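Local coordinates for protein acetamidase (Bacillus halodurans, PDB 2II1) that binds calcium ions and probably hydrolyses carbon-nitrogen bonds in linear amides, at residues I11-K16 / P140-N146; K86-A92 / T107-I113. All coordinates share one frame; numbering follows the deposited sequence.

Interaction 1: I11-K16 / P140-N146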
loop_
_atom_site.group_PDB
_atom_site.type_symbol
_atom_site.label_atom_id
_atom_site.label_comp_id
_atom_site.label_asym_id
_atom_site.label_seq_id
_atom_site.Cartn_x
_atom_site.Cartn_y
_atom_site.Cartn_z
ATOM N N ILE A 11 -7.840 10.560 27.909
ATOM C CA ILE A 11 -6.408 10.502 28.191
ATOM C C ILE A 11 -5.610 10.908 26.934
ATOM O O ILE A 11 -6.078 10.749 25.825
ATOM C CB ILE A 11 -5.993 9.086 28.707
ATOM C CG1 ILE A 11 -6.413 7.981 27.727
ATOM C CG2 ILE A 11 -6.614 8.840 30.100
ATOM C CD1 ILE A 11 -5.786 6.611 27.964
ATOM N N PHE A 12 -4.404 11.434 27.121
ATOM C CA PHE A 12 -3.556 11.864 26.008
ATOM C C PHE A 12 -2.334 10.990 25.836
ATOM O O PHE A 12 -1.605 11.129 24.826
ATOM C CB PHE A 12 -3.184 13.332 26.191
ATOM C CG PHE A 12 -4.372 14.228 26.096
ATOM C CD1 PHE A 12 -4.934 14.492 24.870
ATOM C CD2 PHE A 12 -4.986 14.744 27.246
ATOM C CE1 PHE A 12 -6.073 15.271 24.766
ATOM C CE2 PHE A 12 -6.135 15.534 27.146
ATOM C CZ PHE A 12 -6.676 15.790 25.908
ATOM N N PHE A 13 -2.150 10.064 26.780
ATOM C CA PHE A 13 -1.041 9.121 26.763
ATOM C C PHE A 13 -1.558 7.744 27.098
ATOM O O PHE A 13 -2.417 7.585 27.987
ATOM C CB PHE A 13 0.010 9.463 27.812
ATOM C CG PHE A 13 0.800 10.702 27.519
ATOM C CD1 PHE A 13 0.260 11.957 27.739
ATOM C CD2 PHE A 13 2.094 10.617 27.032
ATOM C CE1 PHE A 13 0.993 13.094 27.465
ATOM C CE2 PHE A 13 2.816 11.756 26.751
ATOM C CZ PHE A 13 2.265 12.988 26.969
HETATM N N MSE A 14 -0.995 6.753 26.410
HETATM C CA MSE A 14 -1.237 5.344 26.701
HETATM C C MSE A 14 -0.268 5.005 27.821
HETATM O O MSE A 14 0.945 4.964 27.610
HETATM C CB MSE A 14 -0.987 4.495 25.441
HETATM C CG MSE A 14 -1.902 4.840 24.267
HETATM SE SE MSE A 14 -3.614 3.850 24.253
HETATM C CE MSE A 14 -4.747 5.150 23.140
ATOM N N ASP A 15 -0.814 4.816 29.023
ATOM C CA ASP A 15 -0.050 4.827 30.267
ATOM C C ASP A 15 -0.693 3.818 31.241
ATOM O O ASP A 15 -1.906 3.868 31.529
ATOM C CB ASP A 15 -0.092 6.252 30.860
ATOM C CG ASP A 15 0.865 6.474 32.059
ATOM O OD1 ASP A 15 1.443 5.523 32.632
ATOM O OD2 ASP A 15 1.013 7.654 32.444
ATOM N N LYS A 16 0.131 2.887 31.705
ATOM C CA LYS A 16 -0.246 1.869 32.674
ATOM C C LYS A 16 -0.708 2.483 33.994
ATOM O O LYS A 16 -1.318 1.797 34.792
ATOM C CB LYS A 16 0.948 0.964 32.947
ATOM C CG LYS A 16 2.010 1.655 33.816
ATOM C CD LYS A 16 3.453 1.329 33.473
ATOM C CE LYS A 16 4.397 2.512 33.864
ATOM N NZ LYS A 16 3.966 3.896 33.316
ATOM N N PRO A 140 3.882 -1.711 28.642
ATOM C CA PRO A 140 4.365 -2.122 29.958
ATOM C C PRO A 140 5.356 -1.130 30.561
ATOM O O PRO A 140 5.469 -1.041 31.795
ATOM C CB PRO A 140 5.034 -3.487 29.695
ATOM C CG PRO A 140 5.381 -3.492 28.278
ATOM C CD PRO A 140 4.442 -2.545 27.566
ATOM N N GLY A 141 6.052 -0.385 29.704
ATOM C CA GLY A 141 7.126 0.501 30.156
ATOM C C GLY A 141 6.665 1.926 30.362
ATOM O O GLY A 141 5.626 2.154 30.973
ATOM N N GLU A 142 7.439 2.880 29.840
ATOM C CA GLU A 142 7.087 4.305 29.894
ATOM C C GLU A 142 5.842 4.608 29.032
ATOM O O GLU A 142 5.601 3.945 28.029
ATOM C CB GLU A 142 8.258 5.195 29.434
ATOM C CG GLU A 142 9.583 5.031 30.221
ATOM C CD GLU A 142 9.530 5.540 31.671
ATOM O OE1 GLU A 142 8.490 6.088 32.091
ATOM O OE2 GLU A 142 10.550 5.401 32.396
ATOM N N PRO A 143 5.071 5.641 29.411
ATOM C CA PRO A 143 3.871 6.037 28.669
ATOM C C PRO A 143 4.212 6.490 27.270
ATOM O O PRO A 143 5.275 7.083 27.046
ATOM C CB PRO A 143 3.349 7.247 29.447
ATOM C CG PRO A 143 3.989 7.175 30.769
ATOM C CD PRO A 143 5.318 6.529 30.557
ATOM N N ILE A 144 3.310 6.240 26.338
ATOM C CA ILE A 144 3.544 6.613 24.951
ATOM C C ILE A 144 2.418 7.554 24.550
ATOM O O ILE A 144 1.233 7.175 24.547
ATOM C CB ILE A 144 3.617 5.346 24.035
ATOM C CG1 ILE A 144 4.731 4.406 24.533
ATOM C CG2 ILE A 144 3.822 5.738 22.582
ATOM C CD1 ILE A 144 5.031 3.191 23.693
ATOM N N ASN A 145 2.773 8.786 24.203
ATOM C CA ASN A 145 1.747 9.727 23.718
ATOM C C ASN A 145 0.837 9.108 22.657
ATOM O O ASN A 145 1.309 8.357 21.793
ATOM C CB ASN A 145 2.394 10.999 23.152
ATOM C CG ASN A 145 1.395 12.106 22.919
ATOM O OD1 ASN A 145 0.934 12.314 21.799
ATOM N ND2 ASN A 145 1.045 12.821 23.979
ATOM N N ASN A 146 -0.452 9.453 22.709
ATOM C CA ASN A 146 -1.470 8.904 21.783
ATOM C C ASN A 146 -1.134 9.108 20.304
ATOM O O ASN A 146 -1.498 8.277 19.480
ATOM C CB ASN A 146 -2.882 9.499 22.045
ATOM C CG ASN A 146 -3.557 8.945 23.315
ATOM O OD1 ASN A 146 -2.982 8.130 24.038
ATOM N ND2 ASN A 146 -4.796 9.385 23.577
HETATM O O HOH W 1 2.885 2.543 30.322
#
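A two-stranded antiparallel ribbon at the protein surface pairs Phe13 and Met14 with Asn145 and Ile144. Met14 and Ile144 form the hydrogen-bonded pair, Met14 N to Ile144 O at 2.9 Å and Ile144 N to Met14 O at 3.0 Å, and Asn146 N extends the ladder to Phe12 O. In the non-hydrogen-bonded pair, the Asn145 amide stands almost upright on the Phe13 ring, the planes 85° apart, with Asn145 ND2 3.2 Å from Phe13 CZ over one face, near the rim; this polar-on-aromatic contact suits an exposed position. Asn145 OD1 is turned to Gly147 N. On the other face, selenomethionine Met14 is buried: chi1 (-61°) sets its CG beside the backbone N, 3.5 Å from Asn146 OD1. The bend at chi2 turns the selenium, and Met14 CE also ends 3.6 Å from Asn146 OD1, while Asn146 ND2 is hydrogen-bonded to Asn58 O. The Pro143 ring lies beside the Asp15 carboxylate, both side chains pointing the same way, with Pro143 CG 3.4 Å from Asp15 OD2. Lys16, its chain bent at chi2 and chi4, passes the Gly141 carbonyl (CE to Gly141 O 3.2 Å) and brings NZ round to a salt bridge with Asp15 OD1 (3.1 Å), which also accepts from Glu17 N. The arrangement is a short antiparallel beta ladder, continued by a water that links Lys16 N to Gly141 O.

Interaction 2: K86-A92 / T107-I113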
loop_
_atom_site.group_PDB
_atom_site.type_symbol
_atom_site.label_atom_id
_atom_site.label_comp_id
_atom_site.label_asym_id
_atom_site.label_seq_id
_atom_site.Cartn_x
_atom_site.Cartn_y
_atom_site.Cartn_z
ATOM N N LYS A 86 -22.220 15.300 12.575
ATOM C CA LYS A 86 -22.707 15.852 11.289
ATOM C C LYS A 86 -21.700 16.747 10.532
ATOM O O LYS A 86 -22.004 17.241 9.465
ATOM C CB LYS A 86 -24.071 16.557 11.462
ATOM C CG LYS A 86 -24.203 17.554 12.632
ATOM C CD LYS A 86 -25.680 17.716 13.051
ATOM C CE LYS A 86 -25.828 18.165 14.507
ATOM N NZ LYS A 86 -27.140 17.750 15.073
ATOM N N GLN A 87 -20.495 16.925 11.062
ATOM C CA GLN A 87 -19.500 17.731 10.383
ATOM C C GLN A 87 -18.078 17.362 10.778
ATOM O O GLN A 87 -17.734 17.314 11.960
ATOM C CB GLN A 87 -19.787 19.216 10.623
ATOM C CG GLN A 87 -18.634 20.163 10.370
ATOM C CD GLN A 87 -18.960 21.580 10.820
ATOM O OE1 GLN A 87 -18.614 21.983 11.935
ATOM N NE2 GLN A 87 -19.649 22.332 9.965
ATOM N N GLY A 88 -17.264 17.094 9.764
ATOM C CA GLY A 88 -15.849 16.830 9.934
ATOM C C GLY A 88 -14.975 18.036 9.648
ATOM O O GLY A 88 -15.471 19.087 9.273
ATOM N N VAL A 89 -13.667 17.870 9.822
ATOM C CA VAL A 89 -12.683 18.965 9.710
ATOM C C VAL A 89 -11.323 18.414 9.200
ATOM O O VAL A 89 -10.864 17.316 9.591
ATOM C CB VAL A 89 -12.463 19.729 11.070
ATOM C CG1 VAL A 89 -11.466 20.868 10.922
ATOM C CG2 VAL A 89 -13.774 20.281 11.631
HETATM N N MSE A 90 -10.720 19.169 8.286
HETATM C CA MSE A 90 -9.365 18.924 7.844
HETATM C C MSE A 90 -8.545 20.211 7.938
HETATM O O MSE A 90 -9.069 21.328 7.761
HETATM C CB MSE A 90 -9.325 18.417 6.395
HETATM C CG MSE A 90 -9.995 17.070 6.159
HETATM SE SE MSE A 90 -9.637 16.348 4.356
HETATM C CE MSE A 90 -7.922 15.640 4.745
ATOM N N THR A 91 -7.255 20.007 8.203
ATOM C CA THR A 91 -6.258 21.045 8.268
ATOM C C THR A 91 -5.052 20.725 7.333
ATOM O O THR A 91 -4.440 19.652 7.429
ATOM C CB THR A 91 -5.750 21.236 9.736
ATOM O OG1 THR A 91 -4.973 20.103 10.131
ATOM C CG2 THR A 91 -6.900 21.415 10.699
ATOM N N ALA A 92 -4.753 21.659 6.424
ATOM C CA ALA A 92 -3.508 21.661 5.644
ATOM C C ALA A 92 -2.544 22.683 6.259
ATOM O O ALA A 92 -2.882 23.865 6.313
ATOM C CB ALA A 92 -3.787 22.017 4.174
ATOM N N THR A 107 -4.593 26.112 5.933
ATOM C CA THR A 107 -5.950 26.034 5.419
ATOM C C THR A 107 -6.752 25.095 6.324
ATOM O O THR A 107 -6.249 24.055 6.698
ATOM C CB THR A 107 -5.925 25.474 4.003
ATOM O OG1 THR A 107 -5.175 26.377 3.178
ATOM C CG2 THR A 107 -7.338 25.286 3.453
ATOM N N THR A 108 -7.960 25.507 6.704
ATOM C CA THR A 108 -8.895 24.677 7.469
ATOM C C THR A 108 -10.193 24.534 6.691
ATOM O O THR A 108 -10.716 25.509 6.160
ATOM C CB THR A 108 -9.218 25.292 8.820
ATOM O OG1 THR A 108 -8.027 25.392 9.584
ATOM C CG2 THR A 108 -10.242 24.430 9.592
ATOM N N LYS A 109 -10.727 23.327 6.623
ATOM C CA LYS A 109 -11.938 23.131 5.867
ATOM C C LYS A 109 -12.895 22.185 6.584
ATOM O O LYS A 109 -12.479 21.150 7.155
ATOM C CB LYS A 109 -11.589 22.624 4.474
ATOM C CG LYS A 109 -12.766 22.449 3.543
ATOM C CD LYS A 109 -12.355 21.623 2.333
ATOM C CE LYS A 109 -13.553 21.211 1.505
ATOM N NZ LYS A 109 -14.405 22.376 1.092
ATOM N N LEU A 110 -14.181 22.553 6.521
ATOM C CA LEU A 110 -15.270 21.814 7.167
ATOM C C LEU A 110 -16.048 20.973 6.155
ATOM O O LEU A 110 -16.312 21.410 5.029
ATOM C CB LEU A 110 -16.200 22.774 7.960
ATOM C CG LEU A 110 -15.597 23.334 9.280
ATOM C CD1 LEU A 110 -16.475 24.379 9.965
ATOM C CD2 LEU A 110 -15.335 22.213 10.245
ATOM N N PHE A 111 -16.394 19.757 6.567
ATOM C CA PHE A 111 -17.049 18.793 5.699
ATOM C C PHE A 111 -18.339 18.388 6.359
ATOM O O PHE A 111 -18.328 17.611 7.316
ATOM C CB PHE A 111 -16.185 17.535 5.482
ATOM C CG PHE A 111 -14.910 17.808 4.775
ATOM C CD1 PHE A 111 -13.849 18.405 5.455
ATOM C CD2 PHE A 111 -14.766 17.510 3.430
ATOM C CE1 PHE A 111 -12.656 18.697 4.812
ATOM C CE2 PHE A 111 -13.572 17.796 2.773
ATOM C CZ PHE A 111 -12.507 18.404 3.465
ATOM N N PRO A 112 -19.452 18.926 5.865
ATOM C CA PRO A 112 -20.761 18.366 6.230
ATOM C C PRO A 112 -20.890 16.877 5.878
ATOM O O PRO A 112 -20.458 16.435 4.795
ATOM C CB PRO A 112 -21.762 19.183 5.410
ATOM C CG PRO A 112 -20.989 20.239 4.691
ATOM C CD PRO A 112 -19.531 20.080 4.952
ATOM N N ILE A 113 -21.476 16.121 6.792
ATOM C CA ILE A 113 -21.845 14.742 6.535
ATOM C C ILE A 113 -23.310 14.763 6.177
ATOM O O ILE A 113 -24.106 15.317 6.925
ATOM C CB ILE A 113 -21.651 13.862 7.768
ATOM C CG1 ILE A 113 -20.212 13.951 8.243
ATOM C CG2 ILE A 113 -22.034 12.412 7.461
ATOM C CD1 ILE A 113 -19.199 14.039 7.122
#
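Phe111, Leu110 and selenomethionine Met90 lose the most surface where strands 87-92 and 107-113 pair antiparallel. On one face of the ladder the Phe111 ring has Gly88 O at its edge and reaches Met90. There Phe111 CE1 is 3.4 Å from Met90 CG, and the selenium sits 4.4 Å from the ring centroid, 46° off its normal: an oblique Met-aromatic contact. Met90 CG stands beside its own backbone N (chi1 -64°), which brings it to Phe111 CE1; Met263 of the second subunit also packs on this residue. Leu110 points to the other face, where the extended chain of Gln87 crosses its methyls obliquely, both CG and the amide of Gln87 touching them, with Leu110 CD2 3.7 Å from Gln87 OE1. Backbone bonds fix the register: Gly88 N to Phe111 O at 2.7 Å is answered by Phe111 N to Gly88 O, and Met90 and Lys109 exchange a similar pair. The chemistry implies a ladder held by regular backbone hydrogen bonding, with dispersion between Met90 and the Phe111 ring on one face, and between the Leu110 methyls and the Gln87 chain on the other, adding to its cohesion.

Overall arrangement
Interactions 1 and 2 are both antiparallel pairings, but they differ in reach: interaction 1 joins segments 124 residues apart, whereas interaction 2 joins neighbouring strands of a four-stranded sheet and falls wholly within the stretch of chain that interaction 1 spans. Their centres are 28 Å apart and their nearest atoms about 15 Å, so they do not touch. Both come near the calcium sites. The Asn146 side chain of interaction 1 lies about 6 Å from that of the calcium ligand Asn155, and about 8 Å from a bound calcium ion. In interaction 2, Val89 lies about 5 Å, side chain to side chain, from the calcium ligand Glu198, with which its backbone is hydrogen-bonded.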